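Local atomic coordinates of N-acetylneuraminate lyase (PDB entry 5ZKA), a protein that belongs to the dihydrodipicolinate synthetase family and folds as a parallel (beta/alpha)8 TIM barrel followed by further helices. Residues 204-208 and 245-249; 46-51 and 223-228; 198-204 and 215-221. All blocks are in the same frame, centred on the assembly; numbering follows the deposited sequence.

Interaction 1: residues 204-208 and 245-249; sequences DEMLL and ALKIQ. With EDO (1,2-ethanediol), chain E.
On the outer side of the TIM barrel, the start of the short helix 207-212, which links the last two strands, rests on the first turns of helix 242-262, which follows the barrel. Residues 204 and 205 form a 3-10 turn, at whose far end 1,2-ethanediol O1 is hydrogen-bonded to D204 N (3.2 Å) and E205 OE1 (2.7 Å); M206 is at the N-cap position, and L207 and L208 begin the helix. Residues 245-249 are helical throughout, with Q249 N bonded to A245 O at 2.9 Å. The nearest CA atoms, those of L208 and Q249, are 6.7 Å apart. Along the second segment, A245 comes first: its CB, directed toward residues 204-208, meets L208 CD1 at 4.0 Å. L246 follows, with CD1 3.8 Å from L208 CD2. L208 is a tp rotamer (chi1 166°, chi2 59°), so its two methyls reach these two residues, and a neighbouring subunit packs on L208 and L246 as well. Q249 makes the polar part of the contact. With chi1 t and chi2 at 78°, its amide lies along the turn. NE2 makes a weak 3.5 Å hydrogen bond to D204 O and is also bonded to N253, while OE1 accepts the first-turn amide of the helix, L208 N, at 2.8 Å.

Interaction 2: residues 46-51 and 223-228; sequences YNIDKM and YNINGI
Residues 46-49 belong to helix 37-49; the N atoms of K50 and M51 lie 2.9 and 3.0 Å from Y46 O. Residues 223-228 lie on helix 223-237. These first and last helices of the TIM barrel meet to help close the ring. The CA of N47 is 5.9 Å from that of N224, and the CA of M51 4.9 Å from that of G227, an approach a side chain at 227 would crowd. N47 ND2 donates to N224 OD1 at 3.0 Å; N47 is also bonded to S23, and N224 to S221 and A24. Bent by two m angles, M51 lays CG 3.4 Å from N224 O and SD 3.5 Å from G227 N, a weak hydrogen bond. I228 CD1 lies 3.4 Å from K50 O and 3.6 Å from M51 O. A water links Y46 OH (2.7 Å), also bonded to E275, and I225 O (2.9 Å). The join is mixed, a hydrogen bond and a water link beside the packing of M51 and I228, with N224 O buried unpartnered.

Interaction 3: residues 198-204 and 215-221; sequences LIFAGFD and VDGAIGS. With EDO (1,2-ethanediol), chain E.
A carboxylate takes the place of a main-chain carbonyl where this parallel strand pair begins: I199 N donates to D216 OD2 at 2.8 Å, while I199 O accepts D216 N at 2.7 Å. D216 OD2 also salt-bridges R191. The two strands belong to the beta-alpha-beta unit of strand 200-201, helix 207-212 and strand 217-220, the last two strands of the TIM barrel. On its other side the 198-204 segment bonds through L198 and F200 to V177, next to the modified lysine at position 178. The segments' end-to-end directions are 46° apart, and they come closest in the middle. There A201 pairs with A218, CA to CA 4.3 Å, through A201 N to G217 O at 3.0 Å and I219 N to A201 O at 2.9 Å. The methyls of A201 and A218, 4.2 Å between their CB atoms, share the face covered by helix 207-212, and V215 CG1 lies 3.8 Å from I199 CG2. F200 points to the other face, where its ring meets Y22 and its CB lies 3.7 Å from I219 CD1. G217 leaves room: an ideal CB would come 3.0 Å from F200 CE1. Past G202 the chain turns away from strand 217-220 into D204, whose N donates to 1,2-ethanediol O1 at 3.2 Å and whose carboxylate is bonded to T222. A water bridges D204 OD1 (3.2 Å) and S221 N (3.0 Å). G220 fits beneath this aspartate only for want of a side chain, its CA 3.2 Å from D204 OD1.

How the interactions relate
From the N terminus, the end of the first barrel helix (46-51) waits through most of the barrel for its partner. Residues 198-204 and 204-208 then follow directly on one another, sharing D204. Interaction 3 closes first, when the chain returns at 215-221 to complete a short beta-alpha-beta loop. Residues 223-228 next close interaction 2, a long loop within which interaction 3 is nested. Last, 245-249 closes interaction 1, which crosses both others. Together they tie the final two strands, the first and last barrel helices and the post-barrel helix 242-262. Y223 joins all three: its OH lies 3.5 Å from D204 CA, 3.6 Å from A218 CB and 3.9 Å from L207 CD2.

Interaction 1: residues 204-208 and 245-249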
loop_
_atom_site.group_PDB
_atom_site.type_symbol
_atom_site.label_atom_id
_atom_site.label_comp_id
_atom_site.label_asym_id
_atom_site.label_seq_id
_atom_site.Cartn_x
_atom_site.Cartn_y
_atom_site.Cartn_z
ATOM N N ASP A 204 -4.744 -6.588 8.156
ATOM C CA ASP A 204 -3.787 -7.250 9.037
ATOM C C ASP A 204 -2.516 -7.616 8.298
ATOM O O ASP A 204 -1.433 -7.648 8.894
ATOM C CB ASP A 204 -4.377 -8.538 9.604
ATOM C CG ASP A 204 -5.674 -8.317 10.365
ATOM O OD1 ASP A 204 -6.273 -7.235 10.219
ATOM O OD2 ASP A 204 -6.088 -9.251 11.092
ATOM N N GLU A 205 -2.639 -7.933 7.013
ATOM C CA GLU A 205 -1.495 -8.372 6.231
ATOM C C GLU A 205 -0.608 -7.213 5.804
ATOM O O GLU A 205 0.415 -7.448 5.156
ATOM C CB GLU A 205 -1.971 -9.161 5.002
ATOM C CG GLU A 205 -2.698 -8.353 3.937
ATOM C CD GLU A 205 -4.162 -8.091 4.256
ATOM O OE1 GLU A 205 -4.653 -8.524 5.329
ATOM O OE2 GLU A 205 -4.824 -7.467 3.404
ATOM N N MET A 206 -0.987 -5.974 6.131
ATOM C CA MET A 206 -0.179 -4.790 5.852
ATOM C C MET A 206 0.057 -3.970 7.120
ATOM O O MET A 206 0.202 -2.748 7.065
ATOM C CB MET A 206 -0.829 -3.954 4.759
ATOM C CG MET A 206 -1.134 -4.814 3.533
ATOM S SD MET A 206 -1.713 -3.884 2.099
ATOM C CE MET A 206 -3.291 -3.302 2.691
ATOM N N LEU A 207 0.136 -4.647 8.272
ATOM C CA LEU A 207 0.302 -3.951 9.544
ATOM C C LEU A 207 1.640 -3.227 9.622
ATOM O O LEU A 207 1.715 -2.091 10.099
ATOM C CB LEU A 207 0.170 -4.952 10.696
ATOM C CG LEU A 207 0.342 -4.404 12.118
ATOM C CD1 LEU A 207 -0.629 -3.245 12.390
ATOM C CD2 LEU A 207 0.101 -5.526 13.126
ATOM N N LEU A 208 2.711 -3.861 9.150
ATOM C CA LEU A 208 4.026 -3.231 9.274
ATOM C C LEU A 208 4.125 -1.948 8.452
ATOM O O LEU A 208 4.519 -0.911 9.018
ATOM C CB LEU A 208 5.123 -4.239 8.915
ATOM C CG LEU A 208 6.516 -3.664 8.664
ATOM C CD1 LEU A 208 7.049 -2.908 9.870
ATOM C CD2 LEU A 208 7.453 -4.813 8.303
ATOM N N ALA A 245 10.631 -6.876 12.852
ATOM C CA ALA A 245 9.201 -6.739 12.576
ATOM C C ALA A 245 8.846 -7.312 11.211
ATOM O O ALA A 245 7.763 -7.888 11.035
ATOM C CB ALA A 245 8.772 -5.275 12.666
ATOM N N LEU A 246 9.751 -7.167 10.232
ATOM C CA LEU A 246 9.501 -7.711 8.900
ATOM C C LEU A 246 9.481 -9.229 8.914
ATOM O O LEU A 246 8.660 -9.847 8.221
ATOM C CB LEU A 246 10.555 -7.201 7.911
ATOM C CG LEU A 246 10.439 -7.674 6.460
ATOM C CD1 LEU A 246 9.060 -7.349 5.909
ATOM C CD2 LEU A 246 11.518 -7.032 5.563
ATOM N N LYS A 247 10.391 -9.853 9.676
ATOM C CA LYS A 247 10.391 -11.311 9.784
ATOM C C LYS A 247 9.069 -11.814 10.328
ATOM O O LYS A 247 8.525 -12.811 9.836
ATOM C CB LYS A 247 11.550 -11.788 10.667
ATOM C CG LYS A 247 12.915 -11.613 10.019
ATOM C CD LYS A 247 13.957 -12.545 10.638
ATOM C CE LYS A 247 15.343 -12.229 10.103
ATOM N NZ LYS A 247 15.755 -10.837 10.439
ATOM N N ILE A 248 8.528 -11.122 11.331
ATOM C CA ILE A 248 7.264 -11.547 11.929
ATOM C C ILE A 248 6.083 -11.229 11.010
ATOM O O ILE A 248 5.114 -12.000 10.949
ATOM C CB ILE A 248 7.121 -10.909 13.320
ATOM C CG1 ILE A 248 8.273 -11.379 14.219
ATOM C CG2 ILE A 248 5.765 -11.245 13.936
ATOM C CD1 ILE A 248 8.423 -10.598 15.504
ATOM N N GLN A 249 6.136 -10.126 10.262
ATOM C CA GLN A 249 5.103 -9.891 9.249
ATOM C C GLN A 249 5.143 -10.964 8.167
ATOM O O GLN A 249 4.095 -11.391 7.662
ATOM C CB GLN A 249 5.264 -8.507 8.622
ATOM C CG GLN A 249 4.154 -8.139 7.634
ATOM C CD GLN A 249 2.892 -7.719 8.359
ATOM O OE1 GLN A 249 2.867 -6.661 8.980
ATOM N NE2 GLN A 249 1.854 -8.554 8.308
HETATM C C1 EDO E . -6.994 -9.972 7.210
HETATM O O1 EDO E . -6.880 -8.608 6.899
HETATM C C2 EDO E . -7.492 -10.737 5.989
HETATM O O2 EDO E . -8.785 -10.291 5.677
#

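Interaction 2: residues 46-51 and 223-228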
loop_
_atom_site.group_PDB
_atom_site.type_symbol
_atom_site.label_atom_id
_atom_site.label_comp_id
_atom_site.label_asym_id
_atom_site.label_seq_id
_atom_site.Cartn_x
_atom_site.Cartn_y
_atom_site.Cartn_z
ATOM N N TYR A 46 -10.578 -15.622 25.453
ATOM C CA TYR A 46 -9.361 -15.958 24.713
ATOM C C TYR A 46 -8.653 -14.703 24.210
ATOM O O TYR A 46 -7.431 -14.575 24.341
ATOM C CB TYR A 46 -9.705 -16.886 23.548
ATOM C CG TYR A 46 -8.506 -17.484 22.850
ATOM C CD1 TYR A 46 -7.820 -18.557 23.407
ATOM C CD2 TYR A 46 -8.080 -17.001 21.620
ATOM C CE1 TYR A 46 -6.721 -19.113 22.761
ATOM C CE2 TYR A 46 -6.995 -17.545 20.976
ATOM C CZ TYR A 46 -6.316 -18.602 21.551
ATOM O OH TYR A 46 -5.233 -19.145 20.893
ATOM N N ASN A 47 -9.406 -13.754 23.642
ATOM C CA ASN A 47 -8.790 -12.529 23.135
ATOM C C ASN A 47 -8.118 -11.729 24.247
ATOM O O ASN A 47 -6.990 -11.243 24.087
ATOM C CB ASN A 47 -9.839 -11.674 22.427
ATOM C CG ASN A 47 -9.995 -12.054 20.983
ATOM O OD1 ASN A 47 -9.143 -11.726 20.158
ATOM N ND2 ASN A 47 -11.069 -12.766 20.666
ATOM N N ILE A 48 -8.802 -11.558 25.375
ATOM C CA ILE A 48 -8.253 -10.723 26.437
ATOM C C ILE A 48 -7.104 -11.439 27.142
ATOM O O ILE A 48 -6.045 -10.850 27.396
ATOM C CB ILE A 48 -9.359 -10.332 27.433
ATOM C CG1 ILE A 48 -10.440 -9.496 26.741
ATOM C CG2 ILE A 48 -8.762 -9.595 28.625
ATOM C CD1 ILE A 48 -11.707 -9.330 27.606
ATOM N N ASP A 49 -7.304 -12.711 27.490
ATOM C CA ASP A 49 -6.359 -13.410 28.356
ATOM C C ASP A 49 -5.186 -14.031 27.607
ATOM O O ASP A 49 -4.092 -14.140 28.175
ATOM C CB ASP A 49 -7.065 -14.517 29.152
ATOM C CG ASP A 49 -8.200 -13.995 30.030
ATOM O OD1 ASP A 49 -8.243 -12.781 30.329
ATOM O OD2 ASP A 49 -9.052 -14.819 30.433
ATOM N N LYS A 50 -5.383 -14.478 26.368
ATOM C CA LYS A 50 -4.327 -15.184 25.645
ATOM C C LYS A 50 -3.752 -14.391 24.483
ATOM O O LYS A 50 -2.531 -14.383 24.296
ATOM C CB LYS A 50 -4.844 -16.535 25.134
ATOM C CG LYS A 50 -5.328 -17.483 26.250
ATOM C CD LYS A 50 -4.253 -17.739 27.288
ATOM C CE LYS A 50 -4.817 -18.516 28.475
ATOM N NZ LYS A 50 -3.803 -18.766 29.553
ATOM N N MET A 51 -4.595 -13.728 23.692
ATOM C CA MET A 51 -4.087 -12.831 22.657
ATOM C C MET A 51 -3.584 -11.515 23.233
ATOM O O MET A 51 -2.821 -10.817 22.560
ATOM C CB MET A 51 -5.166 -12.562 21.601
ATOM C CG MET A 51 -5.683 -13.824 20.900
ATOM S SD MET A 51 -4.430 -14.713 19.912
ATOM C CE MET A 51 -3.779 -15.915 21.107
ATOM N N TYR A 223 -6.509 -11.164 14.512
ATOM C CA TYR A 223 -5.960 -11.013 15.847
ATOM C C TYR A 223 -6.686 -11.897 16.852
ATOM O O TYR A 223 -6.161 -12.110 17.950
ATOM C CB TYR A 223 -6.006 -9.533 16.259
ATOM C CG TYR A 223 -5.364 -8.617 15.224
ATOM C CD1 TYR A 223 -4.299 -9.057 14.434
ATOM C CD2 TYR A 223 -5.850 -7.340 14.998
ATOM C CE1 TYR A 223 -3.721 -8.230 13.462
ATOM C CE2 TYR A 223 -5.278 -6.507 14.026
ATOM C CZ TYR A 223 -4.220 -6.953 13.269
ATOM O OH TYR A 223 -3.664 -6.122 12.314
ATOM N N ASN A 224 -7.862 -12.433 16.484
ATOM C CA ASN A 224 -8.539 -13.422 17.324
ATOM C C ASN A 224 -7.647 -14.634 17.584
ATOM O O ASN A 224 -7.788 -15.297 18.615
ATOM C CB ASN A 224 -9.844 -13.888 16.664
ATOM C CG ASN A 224 -10.968 -12.853 16.746
ATOM O OD1 ASN A 224 -11.659 -12.752 17.757
ATOM N ND2 ASN A 224 -11.167 -12.092 15.659
ATOM N N ILE A 225 -6.749 -14.952 16.653
ATOM C CA ILE A 225 -5.859 -16.101 16.812
ATOM C C ILE A 225 -4.389 -15.751 16.661
ATOM O O ILE A 225 -3.525 -16.548 17.087
ATOM C CB ILE A 225 -6.239 -17.214 15.809
ATOM C CG1 ILE A 225 -6.206 -16.662 14.378
ATOM C CG2 ILE A 225 -7.620 -17.780 16.122
ATOM C CD1 ILE A 225 -6.247 -17.748 13.308
ATOM N N ASN A 226 -4.036 -14.615 16.054
ATOM C CA ASN A 226 -2.639 -14.257 15.805
ATOM C C ASN A 226 -2.272 -12.923 16.457
ATOM O O ASN A 226 -1.364 -12.224 15.993
ATOM C CB ASN A 226 -2.356 -14.227 14.302
ATOM C CG ASN A 226 -0.870 -14.159 13.991
ATOM O OD1 ASN A 226 -0.060 -14.896 14.572
ATOM N ND2 ASN A 226 -0.498 -13.258 13.076
ATOM N N GLY A 227 -2.961 -12.571 17.550
ATOM C CA GLY A 227 -2.744 -11.283 18.190
ATOM C C GLY A 227 -1.374 -11.107 18.819
ATOM O O GLY A 227 -0.904 -9.973 18.965
ATOM N N ILE A 228 -0.729 -12.206 19.237
ATOM C CA ILE A 228 0.610 -12.102 19.823
ATOM C C ILE A 228 1.582 -11.516 18.806
ATOM O O ILE A 228 2.274 -10.525 19.080
ATOM C CB ILE A 228 1.092 -13.472 20.335
ATOM C CG1 ILE A 228 0.194 -13.956 21.473
ATOM C CG2 ILE A 228 2.562 -13.411 20.808
ATOM C CD1 ILE A 228 0.028 -12.953 22.582
HETATM O O HOH W 1 -3.975 -18.992 18.548
#

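Interaction 3: residues 198-204 and 215-221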
loop_
_atom_site.group_PDB
_atom_site.type_symbol
_atom_site.label_atom_id
_atom_site.label_comp_id
_atom_site.label_asym_id
_atom_site.label_seq_id
_atom_site.Cartn_x
_atom_site.Cartn_y
_atom_site.Cartn_z
ATOM N N LEU A 198 -7.202 9.555 15.637
ATOM C CA LEU A 198 -6.731 8.174 15.660
ATOM C C LEU A 198 -6.898 7.550 14.287
ATOM O O LEU A 198 -7.944 7.687 13.658
ATOM C CB LEU A 198 -7.515 7.345 16.678
ATOM C CG LEU A 198 -7.412 7.824 18.123
ATOM C CD1 LEU A 198 -8.607 7.326 18.905
ATOM C CD2 LEU A 198 -6.118 7.291 18.730
ATOM N N ILE A 199 -5.880 6.829 13.830
ATOM C CA ILE A 199 -6.000 6.035 12.616
ATOM C C ILE A 199 -5.695 4.588 12.969
ATOM O O ILE A 199 -4.605 4.285 13.466
ATOM C CB ILE A 199 -5.053 6.513 11.513
ATOM C CG1 ILE A 199 -5.249 7.999 11.240
ATOM C CG2 ILE A 199 -5.266 5.656 10.262
ATOM C CD1 ILE A 199 -4.197 8.555 10.296
ATOM N N PHE A 200 -6.643 3.699 12.686
ATOM C CA PHE A 200 -6.487 2.268 12.899
ATOM C C PHE A 200 -6.362 1.545 11.568
ATOM O O PHE A 200 -7.238 1.666 10.710
ATOM C CB PHE A 200 -7.676 1.711 13.675
ATOM C CG PHE A 200 -7.756 2.227 15.069
ATOM C CD1 PHE A 200 -6.928 1.711 16.057
ATOM C CD2 PHE A 200 -8.622 3.257 15.390
ATOM C CE1 PHE A 200 -6.986 2.195 17.346
ATOM C CE2 PHE A 200 -8.680 3.743 16.676
ATOM C CZ PHE A 200 -7.859 3.209 17.655
ATOM N N ALA A 201 -5.310 0.745 11.421
ATOM C CA ALA A 201 -5.171 -0.062 10.218
ATOM C C ALA A 201 -6.188 -1.194 10.217
ATOM O O ALA A 201 -6.358 -1.879 11.226
ATOM C CB ALA A 201 -3.752 -0.632 10.123
ATOM N N GLY A 202 -6.826 -1.422 9.067
ATOM C CA GLY A 202 -7.820 -2.471 8.953
ATOM C C GLY A 202 -7.381 -3.692 8.166
ATOM O O GLY A 202 -8.154 -4.638 7.997
ATOM N N PHE A 203 -6.132 -3.695 7.710
ATOM C CA PHE A 203 -5.593 -4.722 6.815
ATOM C C PHE A 203 -4.447 -5.431 7.536
ATOM O O PHE A 203 -3.314 -4.939 7.539
ATOM C CB PHE A 203 -5.141 -4.063 5.509
ATOM C CG PHE A 203 -4.636 -2.641 5.703
ATOM C CD1 PHE A 203 -3.558 -2.384 6.535
ATOM C CD2 PHE A 203 -5.254 -1.568 5.078
ATOM C CE1 PHE A 203 -3.097 -1.103 6.736
ATOM C CE2 PHE A 203 -4.788 -0.273 5.277
ATOM C CZ PHE A 203 -3.709 -0.046 6.108
ATOM N N ASP A 204 -4.744 -6.588 8.156
ATOM C CA ASP A 204 -3.787 -7.250 9.037
ATOM C C ASP A 204 -2.516 -7.616 8.298
ATOM O O ASP A 204 -1.433 -7.648 8.894
ATOM C CB ASP A 204 -4.377 -8.538 9.604
ATOM C CG ASP A 204 -5.674 -8.317 10.365
ATOM O OD1 ASP A 204 -6.273 -7.235 10.219
ATOM O OD2 ASP A 204 -6.088 -9.251 11.092
ATOM N N VAL A 215 0.124 4.954 12.120
ATOM C CA VAL A 215 -1.208 4.601 12.633
ATOM C C VAL A 215 -1.125 4.368 14.150
ATOM O O VAL A 215 -0.060 4.086 14.711
ATOM C CB VAL A 215 -1.825 3.376 11.934
ATOM C CG1 VAL A 215 -2.050 3.643 10.454
ATOM C CG2 VAL A 215 -0.958 2.145 12.135
ATOM N N ASP A 216 -2.262 4.548 14.818
ATOM C CA ASP A 216 -2.343 4.466 16.273
ATOM C C ASP A 216 -2.690 3.074 16.754
ATOM O O ASP A 216 -2.700 2.828 17.965
ATOM C CB ASP A 216 -3.366 5.479 16.778
ATOM C CG ASP A 216 -3.002 6.890 16.372
ATOM O OD1 ASP A 216 -2.137 7.483 17.048
ATOM O OD2 ASP A 216 -3.546 7.390 15.361
ATOM N N GLY A 217 -2.945 2.163 15.828
ATOM C CA GLY A 217 -3.305 0.808 16.184
ATOM C C GLY A 217 -3.843 0.092 14.970
ATOM O O GLY A 217 -3.624 0.520 13.832
ATOM N N ALA A 218 -4.560 -0.995 15.228
ATOM C CA ALA A 218 -5.086 -1.824 14.157
ATOM C C ALA A 218 -6.306 -2.565 14.672
ATOM O O ALA A 218 -6.388 -2.893 15.855
ATOM C CB ALA A 218 -4.036 -2.826 13.651
ATOM N N ILE A 219 -7.253 -2.814 13.774
ATOM C CA ILE A 219 -8.469 -3.568 14.066
ATOM C C ILE A 219 -8.557 -4.675 13.019
ATOM O O ILE A 219 -8.571 -4.385 11.818
ATOM C CB ILE A 219 -9.710 -2.656 14.018
ATOM C CG1 ILE A 219 -9.581 -1.558 15.064
ATOM C CG2 ILE A 219 -10.998 -3.444 14.201
ATOM C CD1 ILE A 219 -10.519 -0.336 14.797
ATOM N N GLY A 220 -8.567 -5.934 13.452
ATOM C CA GLY A 220 -8.462 -7.026 12.493
ATOM C C GLY A 220 -9.081 -8.325 12.955
ATOM O O GLY A 220 -9.133 -8.622 14.151
ATOM N N SER A 221 -9.524 -9.124 11.982
ATOM C CA SER A 221 -10.095 -10.436 12.294
ATOM C C SER A 221 -9.032 -11.442 12.703
ATOM O O SER A 221 -9.303 -12.341 13.511
ATOM C CB SER A 221 -10.842 -10.982 11.081
ATOM O OG SER A 221 -9.978 -11.050 9.952
HETATM C C1 EDO E . -6.994 -9.972 7.210
HETATM O O1 EDO E . -6.880 -8.608 6.899
HETATM C C2 EDO E . -7.492 -10.737 5.989
HETATM O O2 EDO E . -8.785 -10.291 5.677
HETATM O O HOH W 2 -9.323 -7.765 9.311
#